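Local atomic coordinates of penicillin-binding protein PbpB (Mycobacterium tuberculosis, PDB entry 6KGH), a protein that builds cross-linked peptidoglycan from lipid-linked precursors during mycobacterial cell-wall synthesis and binds penicillin. Residues A[222-227]-A[388-393]; A[354-359]-A[409-414]. All coordinates share one frame; numbering follows the deposited sequence.

Interaction 1: A[222-227]-A[388-393]. With NA (sodium ion), chain E.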
ATOM      1  N   SER A 222       4.606  -3.392   7.322  1.00 26.24           N
ATOM      2  CA  SER A 222       3.372  -2.637   7.218  1.00 24.23           C
ATOM      3  C   SER A 222       2.547  -3.220   6.078  1.00 29.21           C
ATOM      4  O   SER A 222       3.073  -3.886   5.184  1.00 26.27           O
ATOM      5  CB  SER A 222       3.640  -1.142   6.999  1.00 29.86           C
ATOM      6  OG  SER A 222       4.589  -0.949   5.968  1.00 31.25           O
ATOM      7  N   ALA A 223       1.241  -2.972   6.133  1.00 25.25           N
ATOM      8  CA  ALA A 223       0.317  -3.481   5.132  1.00 28.95           C
ATOM      9  C   ALA A 223      -0.868  -2.526   5.033  1.00 28.32           C
ATOM     10  O   ALA A 223      -1.253  -1.879   6.013  1.00 27.03           O
ATOM     11  CB  ALA A 223      -0.159  -4.917   5.441  1.00 22.88           C
ATOM     12  N   VAL A 224      -1.426  -2.437   3.828  1.00 26.60           N
ATOM     13  CA  VAL A 224      -2.599  -1.617   3.530  1.00 28.50           C
ATOM     14  C   VAL A 224      -3.560  -2.471   2.721  1.00 30.57           C
ATOM     15  O   VAL A 224      -3.142  -3.161   1.780  1.00 25.68           O
ATOM     16  CB  VAL A 224      -2.233  -0.341   2.742  1.00 28.98           C
ATOM     17  CG1 VAL A 224      -3.512   0.366   2.248  1.00 25.62           C
ATOM     18  CG2 VAL A 224      -1.400   0.624   3.621  1.00 28.50           C
ATOM     19  N   VAL A 225      -4.833  -2.449   3.095  1.00 26.26           N
ATOM     20  CA  VAL A 225      -5.883  -3.091   2.320  1.00 27.89           C
ATOM     21  C   VAL A 225      -6.853  -2.005   1.855  1.00 30.91           C
ATOM     22  O   VAL A 225      -7.436  -1.291   2.683  1.00 29.74           O
ATOM     23  CB  VAL A 225      -6.620  -4.174   3.127  1.00 26.82           C
ATOM     24  CG1 VAL A 225      -7.716  -4.793   2.260  1.00 30.00           C
ATOM     25  CG2 VAL A 225      -5.642  -5.281   3.653  1.00 25.79           C
ATOM     26  N   LEU A 226      -7.039  -1.891   0.543  1.00 28.23           N
ATOM     27  CA  LEU A 226      -7.990  -0.951  -0.037  1.00 29.09           C
ATOM     28  C   LEU A 226      -9.160  -1.700  -0.652  1.00 29.52           C
ATOM     29  O   LEU A 226      -9.003  -2.799  -1.188  1.00 29.94           O
ATOM     30  CB  LEU A 226      -7.340  -0.092  -1.126  1.00 23.74           C
ATOM     31  CG  LEU A 226      -6.146   0.757  -0.717  1.00 25.43           C
ATOM     32  CD1 LEU A 226      -5.604   1.486  -1.952  1.00 25.19           C
ATOM     33  CD2 LEU A 226      -6.527   1.750   0.421  1.00 23.43           C
ATOM     34  N   ASP A 227     -10.338  -1.096  -0.585  1.00 31.04           N
ATOM     35  CA  ASP A 227     -11.423  -1.567  -1.429  1.00 30.00           C
ATOM     36  C   ASP A 227     -11.075  -1.307  -2.896  1.00 29.39           C
ATOM     37  O   ASP A 227     -10.760  -0.174  -3.281  1.00 30.41           O
ATOM     38  CB  ASP A 227     -12.742  -0.883  -1.060  1.00 28.31           C
ATOM     39  CG  ASP A 227     -13.910  -1.415  -1.898  1.00 33.06           C
ATOM     40  OD1 ASP A 227     -14.125  -0.903  -3.004  1.00 36.37           O
ATOM     41  OD2 ASP A 227     -14.571  -2.380  -1.477  1.00 38.94           O
ATOM     42  N   MET A 388       8.153   6.203  -2.736  1.00 27.31           N
ATOM     43  CA  MET A 388       6.716   6.255  -2.549  1.00 24.89           C
ATOM     44  C   MET A 388       6.387   5.659  -1.194  1.00 25.11           C
ATOM     45  O   MET A 388       7.146   4.852  -0.653  1.00 26.50           O
ATOM     46  CB  MET A 388       5.964   5.463  -3.632  1.00 27.65           C
ATOM     47  CG  MET A 388       6.216   3.936  -3.557  1.00 27.19           C
ATOM     48  SD  MET A 388       5.462   2.993  -4.936  1.00 26.83           S
ATOM     49  CE  MET A 388       6.332   3.735  -6.310  1.00 24.49           C
ATOM     50  N   THR A 389       5.228   6.040  -0.674  1.00 26.35           N
ATOM     51  CA  THR A 389       4.695   5.420   0.522  1.00 24.56           C
ATOM     52  C   THR A 389       4.005   4.107   0.170  1.00 25.76           C
ATOM     53  O   THR A 389       3.686   3.826  -0.992  1.00 26.88           O
ATOM     54  CB  THR A 389       3.706   6.358   1.221  1.00 27.55           C
ATOM     55  OG1 THR A 389       2.590   6.575   0.358  1.00 28.19           O
ATOM     56  CG2 THR A 389       4.364   7.707   1.547  1.00 27.61           C
ATOM     57  N   LEU A 390       3.760   3.300   1.203  1.00 27.10           N
ATOM     58  CA  LEU A 390       2.986   2.076   1.014  1.00 23.08           C
ATOM     59  C   LEU A 390       1.600   2.387   0.460  1.00 26.27           C
ATOM     60  O   LEU A 390       1.056   1.622  -0.341  1.00 24.98           O
ATOM     61  CB  LEU A 390       2.867   1.321   2.350  1.00 26.29           C
ATOM     62  CG  LEU A 390       2.178  -0.052   2.246  1.00 31.30           C
ATOM     63  CD1 LEU A 390       2.912  -0.940   1.227  1.00 24.36           C
ATOM     64  CD2 LEU A 390       2.115  -0.767   3.603  1.00 28.49           C
ATOM     65  N   LEU A 391       0.990   3.483   0.919  1.00 28.47           N
ATOM     66  CA  LEU A 391      -0.349   3.833   0.451  1.00 25.57           C
ATOM     67  C   LEU A 391      -0.335   4.193  -1.032  1.00 26.40           C
ATOM     68  O   LEU A 391      -1.195   3.738  -1.802  1.00 26.62           O
ATOM     69  CB  LEU A 391      -0.911   4.992   1.284  1.00 27.45           C
ATOM     70  CG  LEU A 391      -2.345   5.425   0.925  1.00 27.17           C
ATOM     71  CD1 LEU A 391      -3.363   4.306   1.156  1.00 24.55           C
ATOM     72  CD2 LEU A 391      -2.698   6.641   1.766  1.00 29.78           C
ATOM     73  N   GLN A 392       0.636   5.016  -1.446  1.00 23.94           N
ATOM     74  CA  GLN A 392       0.785   5.328  -2.866  1.00 28.09           C
ATOM     75  C   GLN A 392       1.003   4.064  -3.684  1.00 26.77           C
ATOM     76  O   GLN A 392       0.428   3.915  -4.771  1.00 28.32           O
ATOM     77  CB  GLN A 392       1.962   6.280  -3.086  1.00 26.81           C
ATOM     78  CG  GLN A 392       1.765   7.688  -2.562  1.00 27.10           C
ATOM     79  CD  GLN A 392       3.006   8.538  -2.776  1.00 28.39           C
ATOM     80  OE1 GLN A 392       4.124   8.061  -2.599  1.00 29.43           O
ATOM     81  NE2 GLN A 392       2.819   9.785  -3.196  1.00 30.39           N
ATOM     82  N   MET A 393       1.867   3.164  -3.193  1.00 25.71           N
ATOM     83  CA  MET A 393       2.129   1.905  -3.892  1.00 24.78           C
ATOM     84  C   MET A 393       0.844   1.114  -4.060  1.00 26.42           C
ATOM     85  O   MET A 393       0.511   0.660  -5.166  1.00 29.27           O
ATOM     86  CB  MET A 393       3.176   1.079  -3.113  1.00 21.88           C
ATOM     87  CG  MET A 393       3.547  -0.261  -3.777  1.00 27.46           C
ATOM     88  SD  MET A 393       4.506  -1.332  -2.677  1.00 29.49           S
ATOM     89  CE  MET A 393       3.252  -2.353  -1.958  1.00 22.68           C
TER
HETATM   90 NA    NA E 704       5.499   8.811  -4.989  1.00 37.85          NA
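With CG anti to the backbone N in both L390 (chi1 -175°) and L391 (chi1 -178°), the first turn of helix 390-401 points L390 at V224 and its neighbours on strand 221-227 and swings the tip of L391 in beside it. This is helix-on-sheet packing in the core of the penicillin-binding transpeptidase domain: the helix lies against one face of the antiparallel sheet, and A223 and V225 meet helix 199-216 on the other. V224 divides its branches between the leucines. V224 and L390 slide past each other in opposite directions, with V224 CG2 3.8 Å from L390 CD2, while V224 CG1 meets L391 CD1 at 4.1 Å. The same L391 methyl reaches L226 CD2, the two side chains running nearly perpendicular. L390 CD2 also lies 3.4 Å from S222 OG and touches A223 N, an apolar methyl packed on polar atoms of the strand. The helix start is fixed by a capping box, in which Q392 N donates almost straight to T389 OG1 (3.1 Å, 169°) and T389 N returns a bond to Q392 OE1. That amide, whose NE2 also bonds Q352 O and A363 O, binds a sodium ion, with Q392 OE1 2.9 Å from the metal.

Interaction 2: A[354-359]-A[409-414]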
ATOM      1  N   THR A 354      -1.865  11.672  -1.486  1.00 29.30           N
ATOM      2  CA  THR A 354      -3.165  11.191  -1.923  1.00 28.96           C
ATOM      3  C   THR A 354      -4.304  12.066  -1.405  1.00 31.06           C
ATOM      4  O   THR A 354      -5.389  12.025  -1.974  1.00 29.57           O
ATOM      5  CB  THR A 354      -3.412   9.765  -1.423  1.00 29.25           C
ATOM      6  OG1 THR A 354      -3.460   9.800   0.009  1.00 30.83           O
ATOM      7  CG2 THR A 354      -2.310   8.787  -1.870  1.00 28.46           C
ATOM      8  N   GLY A 355      -4.096  12.813  -0.319  1.00 31.44           N
ATOM      9  CA  GLY A 355      -5.204  13.460   0.362  1.00 30.64           C
ATOM     10  C   GLY A 355      -6.052  12.511   1.187  1.00 34.27           C
ATOM     11  O   GLY A 355      -7.236  12.780   1.417  1.00 32.32           O
ATOM     12  N   VAL A 356      -5.470  11.408   1.662  1.00 29.45           N
ATOM     13  CA  VAL A 356      -6.242  10.362   2.335  1.00 31.33           C
ATOM     14  C   VAL A 356      -6.950  10.855   3.599  1.00 30.69           C
ATOM     15  O   VAL A 356      -7.937  10.250   4.023  1.00 30.95           O
ATOM     16  CB  VAL A 356      -5.313   9.169   2.667  1.00 28.60           C
ATOM     17  CG1 VAL A 356      -4.250   9.595   3.676  1.00 24.45           C
ATOM     18  CG2 VAL A 356      -6.110   7.975   3.199  1.00 26.82           C
ATOM     19  N   GLY A 357      -6.464  11.924   4.223  1.00 32.28           N
ATOM     20  CA  GLY A 357      -7.055  12.431   5.443  1.00 34.08           C
ATOM     21  C   GLY A 357      -6.345  12.038   6.726  1.00 37.40           C
ATOM     22  O   GLY A 357      -6.999  11.953   7.775  1.00 34.94           O
ATOM     23  N   LEU A 358      -5.037  11.792   6.677  1.00 30.09           N
ATOM     24  CA  LEU A 358      -4.242  11.374   7.820  1.00 30.44           C
ATOM     25  C   LEU A 358      -3.072  12.326   8.004  1.00 31.56           C
ATOM     26  O   LEU A 358      -2.490  12.775   7.012  1.00 31.91           O
ATOM     27  CB  LEU A 358      -3.717   9.924   7.626  1.00 33.89           C
ATOM     28  CG  LEU A 358      -4.776   8.807   7.657  1.00 32.75           C
ATOM     29  CD1 LEU A 358      -4.302   7.542   6.927  1.00 29.39           C
ATOM     30  CD2 LEU A 358      -5.234   8.488   9.102  1.00 24.84           C
ATOM     31  N   PRO A 359      -2.712  12.680   9.243  1.00 31.87           N
ATOM     32  CA  PRO A 359      -1.595  13.612   9.430  1.00 31.56           C
ATOM     33  C   PRO A 359      -0.268  12.951   9.089  1.00 31.33           C
ATOM     34  O   PRO A 359      -0.100  11.740   9.225  1.00 27.93           O
ATOM     35  CB  PRO A 359      -1.664  13.967  10.924  1.00 29.49           C
ATOM     36  CG  PRO A 359      -2.280  12.747  11.567  1.00 28.46           C
ATOM     37  CD  PRO A 359      -3.264  12.201  10.523  1.00 29.86           C
ATOM     38  N   PRO A 409      -7.173   7.079  -2.259  1.00 32.05           N
ATOM     39  CA  PRO A 409      -7.716   6.430  -1.061  1.00 29.81           C
ATOM     40  C   PRO A 409      -8.158   7.462  -0.041  1.00 30.63           C
ATOM     41  O   PRO A 409      -7.616   8.566   0.016  1.00 27.74           O
ATOM     42  CB  PRO A 409      -6.538   5.594  -0.548  1.00 33.10           C
ATOM     43  CG  PRO A 409      -5.333   6.250  -1.140  1.00 35.09           C
ATOM     44  CD  PRO A 409      -5.742   6.810  -2.450  1.00 30.26           C
ATOM     45  N   ARG A 410      -9.187   7.095   0.741  1.00 28.72           N
ATOM     46  CA  ARG A 410      -9.742   7.920   1.812  1.00 28.63           C
ATOM     47  C   ARG A 410      -9.977   7.043   3.031  1.00 30.40           C
ATOM     48  O   ARG A 410     -10.387   5.886   2.890  1.00 31.16           O
ATOM     49  CB  ARG A 410     -11.096   8.573   1.388  1.00 30.30           C
ATOM     50  CG  ARG A 410     -10.983   9.601   0.274  1.00 27.99           C
ATOM     51  CD  ARG A 410     -10.215  10.795   0.773  1.00 28.49           C
ATOM     52  NE  ARG A 410     -10.087  11.886  -0.194  1.00 30.01           N
ATOM     53  CZ  ARG A 410      -9.077  12.061  -1.045  1.00 32.91           C
ATOM     54  NH1 ARG A 410      -8.051  11.208  -1.097  1.00 30.61           N
ATOM     55  NH2 ARG A 410      -9.078  13.125  -1.844  1.00 33.52           N
ATOM     56  N   ILE A 411      -9.746   7.595   4.230  1.00 30.57           N
ATOM     57  CA  ILE A 411      -9.972   6.853   5.471  1.00 28.67           C
ATOM     58  C   ILE A 411     -11.117   7.422   6.303  1.00 31.38           C
ATOM     59  O   ILE A 411     -11.616   6.725   7.205  1.00 30.42           O
ATOM     60  CB  ILE A 411      -8.685   6.751   6.327  1.00 29.99           C
ATOM     61  CG1 ILE A 411      -8.800   5.604   7.344  1.00 28.93           C
ATOM     62  CG2 ILE A 411      -8.376   8.068   7.063  1.00 28.26           C
ATOM     63  CD1 ILE A 411      -7.448   5.041   7.772  1.00 28.66           C
ATOM     64  N   ILE A 412     -11.581   8.629   6.009  1.00 30.81           N
ATOM     65  CA  ILE A 412     -12.717   9.213   6.707  1.00 32.23           C
ATOM     66  C   ILE A 412     -13.966   8.954   5.870  1.00 36.57           C
ATOM     67  O   ILE A 412     -14.109   9.498   4.774  1.00 33.83           O
ATOM     68  CB  ILE A 412     -12.503  10.704   6.965  1.00 34.73           C
ATOM     69  CG1 ILE A 412     -11.266  10.881   7.862  1.00 33.55           C
ATOM     70  CG2 ILE A 412     -13.708  11.251   7.677  1.00 35.92           C
ATOM     71  CD1 ILE A 412     -10.750  12.289   7.937  1.00 43.33           C
ATOM     72  N   LYS A 413     -14.876   8.121   6.381  1.00 32.21           N
ATOM     73  CA  LYS A 413     -16.083   7.806   5.619  1.00 36.66           C
ATOM     74  C   LYS A 413     -17.185   8.845   5.820  1.00 37.57           C
ATOM     75  O   LYS A 413     -17.864   9.228   4.859  1.00 42.82           O
ATOM     76  CB  LYS A 413     -16.612   6.422   5.996  1.00 36.71           C
ATOM     77  CG  LYS A 413     -17.678   5.916   5.025  1.00 40.24           C
ATOM     78  CD  LYS A 413     -18.019   4.459   5.259  1.00 40.86           C
ATOM     79  CE  LYS A 413     -19.031   3.958   4.209  1.00 50.07           C
ATOM     80  NZ  LYS A 413     -18.574   4.164   2.796  1.00 48.29           N
ATOM     81  N   ALA A 414     -17.391   9.303   7.048  1.00 33.37           N
ATOM     82  CA  ALA A 414     -18.515  10.185   7.341  1.00 38.15           C
ATOM     83  C   ALA A 414     -18.296  10.813   8.714  1.00 40.26           C
ATOM     84  O   ALA A 414     -17.410  10.403   9.471  1.00 38.45           O
ATOM     85  CB  ALA A 414     -19.841   9.415   7.280  1.00 38.53           C
TER
HETATM   86  O   HOH W   1     -10.575  10.596   4.261  1.00 29.88           O
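R410 folds back over T354 and G355, a worked case of one long side chain engaging several backbone carbonyls, not all by hydrogen bonds. Its CB points away from the loop, but CG lies beside the backbone N (chi1 -67°) and the bend at chi2 (-67°) turns the chain around. CD then comes 3.6 Å from G355 O, which also approaches NE and sits over one face of the guanidinium, offset toward the rim and 3.2 Å from CZ, without a hydrogen bond. At the tip, NH1 donates to T354 O at 2.9 Å, from above that carbonyl's plane, and to its own neighbour P409 O, which lies in the guanidinium plane. Two carbonyls thus fix the rotation of the group. Farther along, I411 N bonds V356 O at 3.2 Å within the carbonyl plane, and a water bridges V356 O to I412 N. The L358 and I411 side chains cross at about a right angle, L358 CG 3.7 Å from I411 CG2, and T354 CB lies against P409 CD. T354 OG1 itself is held by E361. The pairing ties a loop to the lead-in of strand 412-416, with V233 of strand 233-238 packing against V356, P409 and I411, and helix 390-401 also packing against both segments.

The centres of interactions 1 and 2 lie about 13 Å apart, and both fall within the transpeptidase domain. Along the chain their segments alternate: 222-227, 354-359, 388-393, 409-414. L391 joins them directly, its CD1 lying 3.6 Å from P409 CG and its CD2 packing against T354 and V356, while L226 also touches P409. Strand 233-238 lies at the border, pairing with strand 221-227 and contacting both segments of interaction 2. Interaction 1, whose centre is about 1 Å from that of the chain, is core packing against the antiparallel sheet, whereas interaction 2, about 14 Å out, leads from that core to strand 412-416 of the mixed sheet that also holds strands 21-22 and 28-35. Neither lies at the predicted acylation serine, S269.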